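Local coordinates for protein alpha-galactosidase (Thermus thermophilus, PDB 6LCJ) that probably hydrolyses terminal alpha-linked galactose from oligosaccharides, as a thermostable glycosidase that assembles into a hexamer, at residues Leu106-Leu111 with Gly124-Lys129; Ser386-Leu391 with Glu422-Phe427; Val397-Asp402 with His426-Lys431. One frame throughout, in Å; residues are numbered along the deposited sequence.

Contact 1. Residues Leu106-Leu111 with Gly124-Lys129; sequences LGALDL and GRYAGK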
# COMPACT_ATOMS: atom_id res chain seq x y z
N LEU E 106 -15.33 -14.85 -35.63
CA LEU E 106 -16.21 -15.58 -34.73
C LEU E 106 -17.28 -14.61 -34.25
O LEU E 106 -16.97 -13.65 -33.54
CB LEU E 106 -15.43 -16.15 -33.55
CG LEU E 106 -16.29 -16.84 -32.49
CD1 LEU E 106 -16.71 -18.23 -32.98
CD2 LEU E 106 -15.58 -16.89 -31.13
N GLY E 107 -18.53 -14.86 -34.63
CA GLY E 107 -19.62 -13.96 -34.28
C GLY E 107 -20.86 -14.62 -33.71
O GLY E 107 -21.35 -15.61 -34.24
N ALA E 108 -21.39 -14.06 -32.63
CA ALA E 108 -22.59 -14.61 -32.02
C ALA E 108 -23.82 -14.42 -32.91
O ALA E 108 -24.00 -13.38 -33.55
CB ALA E 108 -22.85 -13.95 -30.67
N LEU E 109 -24.67 -15.44 -32.95
CA LEU E 109 -25.95 -15.37 -33.63
C LEU E 109 -27.11 -15.13 -32.67
O LEU E 109 -28.24 -14.99 -33.13
CB LEU E 109 -26.19 -16.65 -34.44
CG LEU E 109 -25.19 -16.83 -35.58
CD1 LEU E 109 -25.49 -18.07 -36.40
CD2 LEU E 109 -25.17 -15.60 -36.47
N ASP E 110 -26.85 -15.07 -31.36
CA ASP E 110 -27.84 -14.77 -30.32
C ASP E 110 -27.34 -13.63 -29.44
O ASP E 110 -26.20 -13.15 -29.57
CB ASP E 110 -28.14 -16.01 -29.45
CG ASP E 110 -28.73 -17.16 -30.25
OD1 ASP E 110 -29.84 -17.00 -30.82
OD2 ASP E 110 -28.10 -18.24 -30.29
N LEU E 111 -28.18 -13.25 -28.48
CA LEU E 111 -27.92 -12.15 -27.56
C LEU E 111 -26.91 -12.52 -26.47
O LEU E 111 -26.82 -13.67 -26.04
CB LEU E 111 -29.21 -11.73 -26.85
CG LEU E 111 -30.37 -11.20 -27.67
CD1 LEU E 111 -31.67 -11.36 -26.90
CD2 LEU E 111 -30.12 -9.74 -28.03
N GLY E 124 -15.22 -17.20 -27.57
CA GLY E 124 -16.56 -16.65 -27.46
C GLY E 124 -17.26 -17.19 -26.23
O GLY E 124 -17.22 -18.39 -25.96
N ARG E 125 -17.89 -16.29 -25.48
CA ARG E 125 -18.53 -16.65 -24.22
C ARG E 125 -19.87 -15.94 -24.11
O ARG E 125 -19.93 -14.71 -24.07
CB ARG E 125 -17.63 -16.29 -23.04
CG ARG E 125 -18.21 -16.72 -21.69
CD ARG E 125 -17.26 -16.44 -20.55
NE ARG E 125 -16.05 -17.23 -20.68
CZ ARG E 125 -14.91 -16.93 -20.08
NH1 ARG E 125 -14.84 -15.86 -19.30
NH2 ARG E 125 -13.85 -17.71 -20.25
N TYR E 126 -20.95 -16.72 -24.07
CA TYR E 126 -22.27 -16.18 -23.79
C TYR E 126 -22.40 -15.90 -22.30
O TYR E 126 -21.96 -16.69 -21.47
CB TYR E 126 -23.35 -17.16 -24.24
CG TYR E 126 -23.76 -17.02 -25.71
CD1 TYR E 126 -24.61 -16.01 -26.13
CD2 TYR E 126 -23.28 -17.91 -26.66
CE1 TYR E 126 -24.97 -15.87 -27.47
CE2 TYR E 126 -23.64 -17.78 -28.00
CZ TYR E 126 -24.48 -16.77 -28.40
OH TYR E 126 -24.82 -16.67 -29.72
N ALA E 127 -22.99 -14.75 -21.97
CA ALA E 127 -23.11 -14.37 -20.56
C ALA E 127 -24.25 -15.12 -19.87
O ALA E 127 -24.06 -15.70 -18.80
CB ALA E 127 -23.31 -12.86 -20.45
N GLY E 128 -25.43 -15.12 -20.48
CA GLY E 128 -26.53 -15.91 -19.96
C GLY E 128 -26.60 -17.29 -20.57
O GLY E 128 -25.64 -18.07 -20.51
N LYS E 129 -27.73 -17.63 -21.17
CA LYS E 129 -27.87 -18.94 -21.77
C LYS E 129 -27.08 -19.00 -23.08
O LYS E 129 -26.90 -17.99 -23.76
CB LYS E 129 -29.34 -19.28 -22.02
CG LYS E 129 -30.17 -18.13 -22.56
CD LYS E 129 -31.40 -18.65 -23.32
CE LYS E 129 -31.79 -17.69 -24.45
NZ LYS E 129 -32.86 -18.23 -25.35
O HOH W 1 -26.33 -14.77 -23.37

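Contact 2. Residues Ser386-Leu391 with Glu422-Phe427; sequences STLHRL and EALAHF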
# COMPACT_ATOMS: atom_id res chain seq x y z
N SER E 386 -15.04 4.46 -35.69
CA SER E 386 -15.93 3.36 -35.34
C SER E 386 -16.92 3.05 -36.46
O SER E 386 -17.21 1.88 -36.72
CB SER E 386 -16.68 3.68 -34.04
OG SER E 386 -15.82 3.53 -32.92
N THR E 387 -17.44 4.09 -37.12
CA THR E 387 -18.35 3.90 -38.24
C THR E 387 -17.69 3.08 -39.35
O THR E 387 -18.29 2.13 -39.87
CB THR E 387 -18.77 5.26 -38.78
OG1 THR E 387 -19.52 5.95 -37.78
CG2 THR E 387 -19.60 5.12 -40.06
N LEU E 388 -16.46 3.43 -39.71
CA LEU E 388 -15.77 2.70 -40.77
C LEU E 388 -15.71 1.20 -40.50
O LEU E 388 -15.66 0.40 -41.45
CB LEU E 388 -14.35 3.25 -40.95
CG LEU E 388 -14.26 4.51 -41.81
CD1 LEU E 388 -12.95 5.24 -41.57
CD2 LEU E 388 -14.44 4.14 -43.28
N HIS E 389 -15.72 0.77 -39.24
CA HIS E 389 -15.63 -0.65 -38.92
C HIS E 389 -16.98 -1.28 -38.66
O HIS E 389 -17.04 -2.43 -38.21
CB HIS E 389 -14.71 -0.88 -37.73
CG HIS E 389 -13.30 -0.45 -37.96
ND1 HIS E 389 -12.89 0.86 -37.84
CD2 HIS E 389 -12.21 -1.16 -38.33
CE1 HIS E 389 -11.60 0.94 -38.11
NE2 HIS E 389 -11.16 -0.26 -38.41
N ARG E 390 -18.06 -0.56 -38.91
CA ARG E 390 -19.40 -1.11 -38.74
C ARG E 390 -20.24 -1.01 -40.00
O ARG E 390 -21.46 -1.20 -39.93
CB ARG E 390 -20.09 -0.42 -37.55
CG ARG E 390 -19.56 -0.90 -36.21
CD ARG E 390 -20.14 -0.10 -35.06
NE ARG E 390 -19.93 -0.77 -33.78
CZ ARG E 390 -19.84 -0.13 -32.62
NH1 ARG E 390 -19.94 1.20 -32.60
NH2 ARG E 390 -19.66 -0.80 -31.49
N LEU E 391 -19.62 -0.73 -41.16
CA LEU E 391 -20.40 -0.54 -42.38
C LEU E 391 -21.02 -1.84 -42.88
O LEU E 391 -22.04 -1.78 -43.57
CB LEU E 391 -19.54 0.10 -43.46
CG LEU E 391 -19.10 1.54 -43.16
CD1 LEU E 391 -18.11 2.02 -44.18
CD2 LEU E 391 -20.31 2.46 -43.13
N GLU E 422 -18.78 13.52 -45.34
CA GLU E 422 -19.76 13.54 -46.42
C GLU E 422 -19.73 12.25 -47.24
O GLU E 422 -20.78 11.73 -47.64
CB GLU E 422 -19.50 14.74 -47.32
CG GLU E 422 -20.63 15.03 -48.27
CD GLU E 422 -20.19 15.92 -49.40
OE1 GLU E 422 -20.19 17.15 -49.21
OE2 GLU E 422 -19.84 15.39 -50.49
N ALA E 423 -18.53 11.70 -47.49
CA ALA E 423 -18.42 10.49 -48.29
C ALA E 423 -19.09 9.29 -47.61
O ALA E 423 -19.71 8.46 -48.29
CB ALA E 423 -16.95 10.18 -48.57
N LEU E 424 -18.99 9.20 -46.28
CA LEU E 424 -19.65 8.10 -45.58
C LEU E 424 -21.17 8.23 -45.60
O LEU E 424 -21.87 7.21 -45.61
CB LEU E 424 -19.15 8.01 -44.13
CG LEU E 424 -17.75 7.42 -43.93
CD1 LEU E 424 -17.59 6.97 -42.50
CD2 LEU E 424 -17.48 6.28 -44.89
N ALA E 425 -21.71 9.46 -45.63
CA ALA E 425 -23.15 9.62 -45.84
C ALA E 425 -23.56 9.13 -47.23
O ALA E 425 -24.59 8.47 -47.38
CB ALA E 425 -23.55 11.08 -45.66
N HIS E 426 -22.77 9.44 -48.26
CA HIS E 426 -23.08 8.91 -49.58
C HIS E 426 -23.03 7.38 -49.58
O HIS E 426 -23.92 6.73 -50.13
CB HIS E 426 -22.11 9.47 -50.62
CG HIS E 426 -22.38 10.89 -51.01
ND1 HIS E 426 -23.62 11.33 -51.41
CD2 HIS E 426 -21.55 11.96 -51.08
CE1 HIS E 426 -23.55 12.62 -51.70
NE2 HIS E 426 -22.31 13.02 -51.51
N PHE E 427 -22.02 6.80 -48.95
CA PHE E 427 -21.90 5.34 -48.97
C PHE E 427 -23.07 4.67 -48.24
O PHE E 427 -23.65 3.71 -48.74
CB PHE E 427 -20.57 4.93 -48.36
CG PHE E 427 -20.29 3.45 -48.45
CD1 PHE E 427 -19.84 2.90 -49.64
CD2 PHE E 427 -20.48 2.62 -47.36
CE1 PHE E 427 -19.57 1.54 -49.73
CE2 PHE E 427 -20.21 1.27 -47.45
CZ PHE E 427 -19.76 0.73 -48.64

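Contact 3. Residues Val397-Asp402 with His426-Lys431; sequences VHVDPD and HFTGFK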
# COMPACT_ATOMS: atom_id res chain seq x y z
N VAL E 397 -29.61 -2.75 -41.34
CA VAL E 397 -30.24 -1.56 -40.81
C VAL E 397 -29.67 -0.38 -41.58
O VAL E 397 -28.61 -0.49 -42.19
CB VAL E 397 -29.97 -1.44 -39.28
CG1 VAL E 397 -28.48 -1.29 -39.02
CG2 VAL E 397 -30.75 -0.29 -38.66
N HIS E 398 -30.40 0.73 -41.59
CA HIS E 398 -29.83 1.98 -42.07
C HIS E 398 -28.73 2.42 -41.12
O HIS E 398 -28.98 2.71 -39.94
CB HIS E 398 -30.91 3.05 -42.17
CG HIS E 398 -31.97 2.73 -43.17
ND1 HIS E 398 -33.21 3.33 -43.17
CD2 HIS E 398 -31.98 1.83 -44.19
CE1 HIS E 398 -33.93 2.83 -44.15
NE2 HIS E 398 -33.21 1.92 -44.79
N VAL E 399 -27.50 2.47 -41.64
CA VAL E 399 -26.34 2.80 -40.83
C VAL E 399 -26.17 4.32 -40.81
O VAL E 399 -25.95 4.94 -41.86
CB VAL E 399 -25.09 2.10 -41.37
CG1 VAL E 399 -23.85 2.68 -40.72
CG2 VAL E 399 -25.21 0.61 -41.13
N ASP E 400 -26.29 4.91 -39.63
CA ASP E 400 -26.19 6.35 -39.48
C ASP E 400 -24.77 6.75 -39.10
O ASP E 400 -24.33 6.41 -38.00
CB ASP E 400 -27.18 6.82 -38.43
CG ASP E 400 -27.19 8.33 -38.27
OD1 ASP E 400 -26.51 9.02 -39.08
OD2 ASP E 400 -27.89 8.82 -37.34
N PRO E 401 -24.03 7.48 -39.95
CA PRO E 401 -22.66 7.87 -39.58
C PRO E 401 -22.61 9.16 -38.79
O PRO E 401 -21.51 9.62 -38.46
CB PRO E 401 -21.98 8.04 -40.96
CG PRO E 401 -23.09 8.60 -41.82
CD PRO E 401 -24.43 8.07 -41.24
N ASP E 402 -23.79 9.71 -38.46
CA ASP E 402 -24.03 11.01 -37.83
C ASP E 402 -23.95 12.12 -38.87
O ASP E 402 -23.73 11.86 -40.06
CB ASP E 402 -23.09 11.26 -36.65
CG ASP E 402 -23.77 12.02 -35.55
OD1 ASP E 402 -24.89 12.50 -35.81
OD2 ASP E 402 -23.21 12.16 -34.44
N HIS E 426 -22.77 9.44 -48.26
CA HIS E 426 -23.08 8.91 -49.58
C HIS E 426 -23.03 7.38 -49.58
O HIS E 426 -23.92 6.73 -50.13
CB HIS E 426 -22.11 9.47 -50.62
CG HIS E 426 -22.38 10.89 -51.01
ND1 HIS E 426 -23.62 11.33 -51.41
CD2 HIS E 426 -21.55 11.96 -51.08
CE1 HIS E 426 -23.55 12.62 -51.70
NE2 HIS E 426 -22.31 13.02 -51.51
N PHE E 427 -22.02 6.80 -48.95
CA PHE E 427 -21.90 5.34 -48.97
C PHE E 427 -23.07 4.67 -48.24
O PHE E 427 -23.65 3.71 -48.74
CB PHE E 427 -20.57 4.93 -48.36
CG PHE E 427 -20.29 3.45 -48.45
CD1 PHE E 427 -19.84 2.90 -49.64
CD2 PHE E 427 -20.48 2.62 -47.36
CE1 PHE E 427 -19.57 1.54 -49.73
CE2 PHE E 427 -20.21 1.27 -47.45
CZ PHE E 427 -19.76 0.73 -48.64
N THR E 428 -23.42 5.16 -47.06
CA THR E 428 -24.53 4.56 -46.33
C THR E 428 -25.88 4.98 -46.88
O THR E 428 -26.87 4.29 -46.64
CB THR E 428 -24.48 4.94 -44.83
OG1 THR E 428 -24.56 6.36 -44.70
CG2 THR E 428 -23.20 4.44 -44.16
N GLY E 429 -25.94 6.12 -47.58
CA GLY E 429 -27.20 6.71 -47.97
C GLY E 429 -27.96 7.43 -46.88
O GLY E 429 -29.08 7.87 -47.13
N PHE E 430 -27.39 7.55 -45.67
CA PHE E 430 -28.05 8.21 -44.54
C PHE E 430 -27.56 9.66 -44.49
O PHE E 430 -26.45 9.94 -44.05
CB PHE E 430 -27.74 7.48 -43.23
CG PHE E 430 -28.71 7.78 -42.12
CD1 PHE E 430 -28.77 9.04 -41.56
CD2 PHE E 430 -29.58 6.80 -41.64
CE1 PHE E 430 -29.67 9.33 -40.52
CE2 PHE E 430 -30.47 7.07 -40.60
CZ PHE E 430 -30.53 8.34 -40.04
N LYS E 431 -28.41 10.58 -44.94
CA LYS E 431 -28.02 11.97 -45.16
C LYS E 431 -28.71 12.85 -44.14
O LYS E 431 -29.95 12.87 -44.07
CB LYS E 431 -28.35 12.40 -46.58
CG LYS E 431 -27.57 11.61 -47.63
CD LYS E 431 -28.19 11.71 -48.98
CE LYS E 431 -27.11 11.87 -50.01
NZ LYS E 431 -27.66 11.99 -51.36
O HOH W 2 -27.44 2.13 -44.47
O HOH W 3 -25.26 11.93 -42.45

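Contact 1. Residues Leu106-Leu111 with Gly124-Lys129
Tyr126 OH is held by two hydrogen bonds of opposite sense. It accepts from the backbone of the facing segment, Asp110 N to Tyr126 OH being 3.1 Å, with a bent N-H...O angle of 138°, and it hands its own proton to Ala132 O. The setting is the N-terminal beta-sandwich: strand 102-108 belongs to a seven-stranded antiparallel sheet and strand 122-126 to a six-stranded one, so the tyrosine spans the gap between the two layers. Its CG lies beside the backbone N (chi1 -86°), which carries the phenol across to the turn that follows strand 102-108. There the side chain of Asp110 crosses the ring obliquely, with carboxylate and ring planes 46° apart and Asp110 CB 3.4 Å from Tyr126 OH. Asp110 OD2 accepts from Ala132 N, so the phenol and the carboxylate are both anchored on the backbone of Ala132. Ala108 CB adds apolar contact at 4.0 Å from Tyr126 CZ. Leu111 O comes to the ring edge, close to its plane, 3.2 Å from Tyr126 CE1. A water 2.9 Å from Leu111 O accepts from Gly128 N, linking the two loops beyond the strands, and the ring of Trp133 meets the tyrosine obliquely. Deeper between the sheets Leu106, with CG anti to its backbone N, sets CD2 3.6 Å from Gly124 N. A beta carbon, had Gly124 one, would lie tight against Leu106 CD2.

Contact 2. Residues Ser386-Leu391 with Glu422-Phe427
Apolar contact alone joins these segments; no hydrogen bond crosses between them. Leu424 carries most of it, reaching from helix 415-428 with its two methyl groups spread over the end of helix 380-388 and the residues after it. Leu424 CD1 meets the methyl of Thr387, with Thr387 CG2 3.7 Å from Leu424 CD1, and the two side chains slide past each other in opposite directions; the same methyl also comes near Leu388 CG. Leu424 CD2 turns to the end of Leu388, whose side chain crosses that of Leu424 at about a right angle, Leu388 CD2 lying 4.1 Å from Leu424 CD2. Leu391 CD1 closes the group at 4.4 Å from the same Leu424 CD2.

One turn further along helix 415-428 the contact changes to methyl against ring. Phe427 has CG anti to the backbone N (chi1 -174°), and its ring crosses Leu391 obliquely, so that Leu391 CD1 sits 4.0 Å from Phe427 CE2. Leu391 thus bridges the leucine and the phenylalanine. Phe466 of strand 465-468 touches Leu388 and Leu391 and meets the Phe427 ring edge-to-face, adding a wall from the C-terminal strands.

The polar atoms here find partners away from the interface. Thr387 shows the division of labour on one side chain: its chi1 of -64° puts OG1 beside the backbone N, where it is bonded to Ala383 O a turn earlier, and leaves CG2 anti to that N for the apolar face. Leu388 O accepts from Arg460 NH2. Side-by-side packing of successive outer helices, one before strand 398-400 and the other after it, is characteristic of a TIM barrel, here consistent with the melibiase-type barrel of GH36.

Contact 3. Residues Val397-Asp402 with His426-Lys431
The Phe430 ring carries the side chain of Asp400 on one face and has His398 CB at its edge, near the ring plane. Asp400 CB stands 3.8 Å from the centroid of the Phe430 ring, only 4° off its normal, a CH-pi contact. The carboxylate then lies almost flat over the rim, 14° from parallel, with Asp400 OD1 3.4 Å from Phe430 CD1. Its rotation is held by an Asx turn: Asp402 N donates to Asp400 OD1 at 2.9 Å, from above the carboxylate plane. All this lies where the TIM barrel closes, between parallel strands 398-400 and 431-433. Phe430 also touches Tyr335 and Leu337 of strand 335-338, and an alanine here would probably leave the Asp400 carboxylate and His398 CB without their shared packing surface. Thr428 holds OG1 between its backbone N and carbonyl carbon, where it accepts from Phe430 N in an ST turn, with a nearly straight N-H...O angle of 166°, and is bonded to Leu424 O. Its CG2 meets Val399 CG1 at 3.9 Å. One water joins Val399 N to Thr428 O; another, 2.8 Å from Asp402 O, also donates to Phe430 O.

Overall arrangement
Contacts 2 and 3 form one continuous buried region, their centres 7 Å apart. Both draw on helix 415-428, sharing His426 and Phe427, and they touch directly: Leu391 CD2 packs 3.6 Å from Thr428 CG2, and Thr387 CG2 lies 3.9 Å from Pro401 CB. Helix-to-helix packing outside the barrel thereby runs on into the place where its strands close. Contact 1 stands apart in the N-terminal sandwich, its centre 26 Å from that of contact 2 and 27 Å from that of contact 3, with nearest atoms about 12 and 14 Å away. No ligand marks the active site in this apo structure; as in TIM-barrel glycosidases generally, it probably lies at the C-terminal ends of the barrel strands.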